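Local coordinates for L-asparagine oxygenase (Streptomyces coelicolor, PDB 2OG5), which hydroxylates L-asparagine at C3, using iron(II), 2-oxoglutarate and oxygen, to supply the (2S,3S)-3-hydroxyasparagine built into the calcium-dependent antibiotic, at residues A[197-202]-A[293-298]; A[203-208]-A[312-317]. One frame throughout, in Å; residues are numbered along the deposited sequence.

Interaction 1 (A[197-202]-A[293-298])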
loop_
_atom_site.group_PDB
_atom_site.type_symbol
_atom_site.label_atom_id
_atom_site.label_comp_id
_atom_site.label_asym_id
_atom_site.label_seq_id
_atom_site.Cartn_x
_atom_site.Cartn_y
_atom_site.Cartn_z
ATOM N N LEU A 197 9.105 -9.631 3.415
ATOM C CA LEU A 197 10.149 -10.186 4.272
ATOM C C LEU A 197 10.242 -11.702 4.131
ATOM O O LEU A 197 11.328 -12.270 4.125
ATOM C CB LEU A 197 9.875 -9.833 5.733
ATOM C CG LEU A 197 9.901 -8.349 6.103
ATOM C CD1 LEU A 197 9.703 -8.182 7.603
ATOM C CD2 LEU A 197 11.173 -7.653 5.653
ATOM N N ARG A 198 9.087 -12.344 4.027
ATOM C CA ARG A 198 9.018 -13.795 3.906
ATOM C C ARG A 198 7.855 -14.100 2.968
ATOM O O ARG A 198 6.752 -13.596 3.166
ATOM C CB ARG A 198 8.800 -14.405 5.291
ATOM C CG ARG A 198 8.809 -15.905 5.344
ATOM C CD ARG A 198 8.826 -16.412 6.776
ATOM N NE ARG A 198 10.150 -16.296 7.394
ATOM C CZ ARG A 198 10.404 -15.791 8.602
ATOM N NH1 ARG A 198 9.435 -15.324 9.381
ATOM N NH2 ARG A 198 11.651 -15.771 9.042
ATOM N N ALA A 199 8.107 -14.885 1.926
ATOM C CA ALA A 199 7.067 -15.264 0.988
ATOM C C ALA A 199 6.081 -16.233 1.633
ATOM O O ALA A 199 6.407 -16.913 2.594
ATOM C CB ALA A 199 7.679 -15.882 -0.260
ATOM N N ASP A 200 4.866 -16.282 1.096
ATOM C CA ASP A 200 3.919 -17.343 1.455
ATOM C C ASP A 200 4.499 -18.676 1.013
ATOM O O ASP A 200 4.591 -18.922 -0.182
ATOM C CB ASP A 200 2.578 -17.145 0.753
ATOM C CG ASP A 200 1.670 -18.366 0.837
ATOM O OD1 ASP A 200 1.696 -19.108 1.842
ATOM O OD2 ASP A 200 0.924 -18.594 -0.138
ATOM N N PRO A 201 4.866 -19.550 1.965
ATOM C CA PRO A 201 5.480 -20.809 1.556
ATOM C C PRO A 201 4.516 -21.773 0.867
ATOM O O PRO A 201 4.978 -22.723 0.222
ATOM C CB PRO A 201 5.949 -21.401 2.885
ATOM C CG PRO A 201 4.998 -20.888 3.882
ATOM C CD PRO A 201 4.724 -19.474 3.430
ATOM N N THR A 202 3.209 -21.555 1.015
ATOM C CA THR A 202 2.218 -22.507 0.518
ATOM C C THR A 202 1.955 -22.360 -0.977
ATOM O O THR A 202 1.383 -23.270 -1.586
ATOM C CB THR A 202 0.878 -22.403 1.255
ATOM O OG1 THR A 202 0.204 -21.215 0.833
ATOM C CG2 THR A 202 1.050 -22.414 2.787
ATOM N N THR A 293 -1.386 -10.413 -10.919
ATOM C CA THR A 293 -1.225 -11.146 -9.680
ATOM C C THR A 293 0.236 -11.452 -9.486
ATOM O O THR A 293 0.877 -12.014 -10.381
ATOM C CB THR A 293 -2.045 -12.459 -9.677
ATOM O OG1 THR A 293 -3.423 -12.150 -9.931
ATOM C CG2 THR A 293 -1.937 -13.179 -8.340
ATOM N N HIS A 294 0.730 -11.081 -8.294
ATOM C CA HIS A 294 2.142 -11.126 -7.895
ATOM C C HIS A 294 2.314 -12.002 -6.628
ATOM O O HIS A 294 1.735 -11.660 -5.595
ATOM C CB HIS A 294 2.659 -9.705 -7.514
ATOM C CG HIS A 294 2.047 -8.555 -8.275
ATOM N ND1 HIS A 294 2.755 -7.822 -9.205
ATOM C CD2 HIS A 294 0.833 -7.959 -8.181
ATOM C CE1 HIS A 294 1.988 -6.857 -9.682
ATOM N NE2 HIS A 294 0.819 -6.913 -9.072
ATOM N N ARG A 295 3.098 -13.091 -6.655
ATOM C CA ARG A 295 3.526 -13.702 -5.409
ATOM C C ARG A 295 4.842 -13.041 -5.023
ATOM O O ARG A 295 5.868 -13.259 -5.668
ATOM C CB ARG A 295 3.728 -15.205 -5.546
ATOM C CG ARG A 295 4.188 -15.843 -4.265
ATOM C CD ARG A 295 4.297 -17.334 -4.412
ATOM N NE ARG A 295 4.932 -17.928 -3.245
ATOM C CZ ARG A 295 6.209 -18.304 -3.190
ATOM N NH1 ARG A 295 7.022 -18.162 -4.228
ATOM N NH2 ARG A 295 6.675 -18.839 -2.079
ATOM N N LEU A 296 4.814 -12.221 -3.985
ATOM C CA LEU A 296 6.001 -11.473 -3.599
ATOM C C LEU A 296 7.042 -12.386 -2.954
ATOM O O LEU A 296 6.694 -13.348 -2.263
ATOM C CB LEU A 296 5.609 -10.343 -2.642
ATOM C CG LEU A 296 4.745 -9.239 -3.268
ATOM C CD1 LEU A 296 4.112 -8.363 -2.173
ATOM C CD2 LEU A 296 5.568 -8.417 -4.244
ATOM N N LEU A 297 8.311 -12.072 -3.194
ATOM C CA LEU A 297 9.447 -12.805 -2.647
ATOM C C LEU A 297 10.283 -11.873 -1.774
ATOM O O LEU A 297 10.237 -10.654 -1.932
ATOM C CB LEU A 297 10.333 -13.333 -3.781
ATOM C CG LEU A 297 9.659 -14.276 -4.780
ATOM C CD1 LEU A 297 10.611 -14.584 -5.928
ATOM C CD2 LEU A 297 9.199 -15.542 -4.076
ATOM N N PRO A 298 11.064 -12.436 -0.849
ATOM C CA PRO A 298 11.882 -11.598 0.009
ATOM C C PRO A 298 12.729 -10.582 -0.765
ATOM O O PRO A 298 13.345 -10.918 -1.783
ATOM C CB PRO A 298 12.748 -12.624 0.750
ATOM C CG PRO A 298 11.873 -13.825 0.811
ATOM C CD PRO A 298 11.219 -13.865 -0.517
HETATM O O HOH W 1 4.510 -14.182 -0.782
#
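Arg295 and Asp200 meet through a charged side chain and a peptide carbonyl. The guanidinium comes side-on to Asp200 O: NH2 gives the shorter, straighter bond, 2.8 Å to that oxygen, while NE reaches the same atom at 3.2 Å on a more bent path. Asp200 O lies in the guanidinium plane; NE reaches it within the carbonyl plane, NH2 from above that plane. An extended chain, with CG anti to the backbone N (chi1 179°), carries the group this far. Over one guanidinium face sits Ala199 CB, 3.6 Å from Arg295 NH2; the same methyl touches Leu296 O, Leu297 CD2 and the ring of Pro298, whose CB also lies 3.7 Å from Leu197 O. One water also accepts from Asp200 N and donates to Leu296 O, each at 2.8 Å, joining the two backbones. Further out, Asp200 OD1 takes Thr202 N and Thr202 OG1, the former closing an Asx turn. Leu197 and Arg198, both hydrogen-bonded through the backbone to Trp326, face it in a classic beta bulge where the chain turns a corner after strand 191-196; the following loop packs against the segment running on from strand 292-294, while Leu296 rests on Leu327 of strand 326-333.

Interaction 2 (A[203-208]-A[312-317])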
loop_
_atom_site.group_PDB
_atom_site.type_symbol
_atom_site.label_atom_id
_atom_site.label_comp_id
_atom_site.label_asym_id
_atom_site.label_seq_id
_atom_site.Cartn_x
_atom_site.Cartn_y
_atom_site.Cartn_z
ATOM N N GLY A 203 2.344 -21.225 -1.555
ATOM C CA GLY A 203 2.194 -20.985 -2.987
ATOM C C GLY A 203 0.839 -20.459 -3.457
ATOM O O GLY A 203 0.641 -20.250 -4.661
ATOM N N ARG A 204 -0.103 -20.252 -2.540
ATOM C CA ARG A 204 -1.456 -19.838 -2.928
ATOM C C ARG A 204 -1.735 -18.338 -2.809
ATOM O O ARG A 204 -2.646 -17.847 -3.472
ATOM C CB ARG A 204 -2.512 -20.610 -2.131
ATOM C CG ARG A 204 -2.609 -22.108 -2.479
ATOM C CD ARG A 204 -3.827 -22.766 -1.828
ATOM N NE ARG A 204 -5.080 -22.162 -2.285
ATOM C CZ ARG A 204 -6.224 -22.136 -1.606
ATOM N NH1 ARG A 204 -6.328 -22.667 -0.390
ATOM N NH2 ARG A 204 -7.278 -21.545 -2.140
ATOM N N ALA A 205 -0.993 -17.625 -1.959
ATOM C CA ALA A 205 -1.208 -16.189 -1.768
ATOM C C ALA A 205 -0.532 -15.380 -2.869
ATOM O O ALA A 205 0.642 -15.592 -3.178
ATOM C CB ALA A 205 -0.682 -15.743 -0.407
ATOM N N GLY A 206 -1.271 -14.441 -3.443
ATOM C CA GLY A 206 -0.699 -13.452 -4.343
ATOM C C GLY A 206 -1.395 -12.113 -4.177
ATOM O O GLY A 206 -2.604 -12.044 -3.961
ATOM N N LEU A 207 -0.606 -11.050 -4.272
ATOM C CA LEU A 207 -1.133 -9.696 -4.339
ATOM C C LEU A 207 -1.774 -9.516 -5.702
ATOM O O LEU A 207 -1.186 -9.884 -6.715
ATOM C CB LEU A 207 0.005 -8.689 -4.195
ATOM C CG LEU A 207 -0.316 -7.199 -4.400
ATOM C CD1 LEU A 207 -1.221 -6.675 -3.312
ATOM C CD2 LEU A 207 0.993 -6.415 -4.469
ATOM N N ARG A 208 -2.967 -8.929 -5.727
ATOM C CA ARG A 208 -3.628 -8.604 -6.987
ATOM C C ARG A 208 -3.782 -7.096 -7.092
ATOM O O ARG A 208 -4.243 -6.457 -6.141
ATOM C CB ARG A 208 -5.004 -9.266 -7.079
ATOM C CG ARG A 208 -4.994 -10.800 -6.943
ATOM C CD ARG A 208 -6.290 -11.382 -7.489
ATOM N NE ARG A 208 -6.299 -11.438 -8.952
ATOM C CZ ARG A 208 -7.401 -11.475 -9.706
ATOM N NH1 ARG A 208 -8.607 -11.438 -9.162
ATOM N NH2 ARG A 208 -7.297 -11.553 -11.021
ATOM N N GLY A 312 -6.081 -6.320 -4.000
ATOM C CA GLY A 312 -6.679 -7.408 -3.246
ATOM C C GLY A 312 -5.656 -8.511 -3.075
ATOM O O GLY A 312 -4.461 -8.310 -3.291
ATOM N N ARG A 313 -6.117 -9.672 -2.647
ATOM C CA ARG A 313 -5.228 -10.773 -2.345
ATOM C C ARG A 313 -5.990 -12.070 -2.445
ATOM O O ARG A 313 -7.132 -12.157 -2.002
ATOM C CB ARG A 313 -4.657 -10.654 -0.931
ATOM C CG ARG A 313 -3.381 -11.474 -0.761
ATOM C CD ARG A 313 -3.322 -12.291 0.524
ATOM N NE ARG A 313 -3.970 -11.621 1.640
ATOM C CZ ARG A 313 -5.161 -11.952 2.143
ATOM N NH1 ARG A 313 -5.873 -12.970 1.648
ATOM N NH2 ARG A 313 -5.657 -11.242 3.149
ATOM N N THR A 314 -5.344 -13.097 -2.989
ATOM C CA THR A 314 -5.969 -14.415 -3.061
ATOM C C THR A 314 -6.040 -15.078 -1.685
ATOM O O THR A 314 -5.317 -14.711 -0.757
ATOM C CB THR A 314 -5.188 -15.342 -3.999
ATOM O OG1 THR A 314 -3.852 -15.482 -3.512
ATOM C CG2 THR A 314 -5.163 -14.785 -5.407
ATOM N N GLU A 315 -6.914 -16.072 -1.572
ATOM C CA GLU A 315 -7.060 -16.867 -0.359
ATOM C C GLU A 315 -5.876 -17.817 -0.188
ATOM O O GLU A 315 -5.319 -18.314 -1.174
ATOM C CB GLU A 315 -8.376 -17.640 -0.454
ATOM C CG GLU A 315 -8.595 -18.803 0.478
ATOM C CD GLU A 315 -9.809 -19.608 0.048
ATOM O OE1 GLU A 315 -9.644 -20.702 -0.530
ATOM O OE2 GLU A 315 -10.935 -19.125 0.257
ATOM N N PHE A 316 -5.495 -18.073 1.058
ATOM C CA PHE A 316 -4.466 -19.063 1.368
ATOM C C PHE A 316 -4.719 -19.684 2.723
ATOM O O PHE A 316 -5.533 -19.182 3.492
ATOM C CB PHE A 316 -3.053 -18.477 1.254
ATOM C CG PHE A 316 -2.719 -17.422 2.273
ATOM C CD1 PHE A 316 -1.790 -17.672 3.272
ATOM C CD2 PHE A 316 -3.292 -16.157 2.197
ATOM C CE1 PHE A 316 -1.464 -16.702 4.198
ATOM C CE2 PHE A 316 -2.959 -15.174 3.119
ATOM C CZ PHE A 316 -2.043 -15.445 4.111
ATOM N N THR A 317 -4.061 -20.805 2.994
ATOM C CA THR A 317 -4.226 -21.490 4.270
ATOM C C THR A 317 -2.962 -21.331 5.097
ATOM O O THR A 317 -1.948 -21.966 4.801
ATOM C CB THR A 317 -4.522 -22.983 4.061
ATOM O OG1 THR A 317 -5.648 -23.120 3.181
ATOM C CG2 THR A 317 -4.806 -23.673 5.405
HETATM O O HOH W 2 -6.386 -18.909 -3.481
HETATM O O HOH W 3 -5.047 -24.852 0.948
#
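Strands 207-211 and 309-313 are antiparallel neighbours in the four-stranded sheet of this jelly-roll oxygenase, and the contact follows them from their paired ends into the loops beyond. Arg208 and Gly312 form a hydrogen-bonded pair, Arg208 N reaching Gly312 O at 2.9 Å and Gly312 N returning to Arg208 O. Leu207 and Arg313 make the adjoining non-hydrogen-bonded pair. One step on, Thr314 N donates to Gly206 O, and Thr314 also brings in its side chain. With chi1 at 60°, OG1 stands between the backbone N and the carbonyl carbon, directed at residues 204-206: it donates to Arg204 O at 2.7 Å, in the carbonyl plane and on a lone pair, and accepts from Gly206 N at 2.8 Å. One hydroxyl so bridges the carbonyl before Ala205 and the N-H after it, beyond the end of the regular strand pairing. The methyl of Ala205 lies over one face of the Phe316 ring, 4.0 Å from its centroid, a CH-pi contact; Arg313 NH1 meets the ring's edge and donates to both Thr314 O and Thr174 O. At the exposed end, Arg204 and Glu315 run side by side. NH2 of Arg204 makes a salt bridge to Glu315 OE1, 3.0 Å away on the anti side and tilted out of the carboxylate plane, with guanidinium and carboxylate almost perpendicular. Water joins Arg204 NH1 to Thr317 OG1. Because strand 309-313 also carries the iron ligand His311, close to Leu207, this pairing belongs to the metal-bearing sheet of the double-stranded beta-helix core characteristic of iron(II)/2-oxoglutarate oxygenases.

Overall arrangement
Interactions 1 and 2 share a continuous chain: residues 197-202 run directly into 203-208, while 293-298 and 312-317 lie further along the sequence. Their centres are 9 Å apart. Two probable hydrogen bonds join them, Asp200 OD2 receiving Ala205 N at 2.8 Å and Leu207 O receiving His294 N at 2.8 Å, the latter within the sheet where strands 292-294 and 207-211 are neighbours. Both contacts approach the active site. The side chains of Asp200 and Arg313 each come about 4 Å from that of Arg325, which binds 2-oxoglutarate. Gly312 directly follows His311, which holds the sodium ion with His179 and Glu181; the side chain of Leu296 is about 12 Å from that ion.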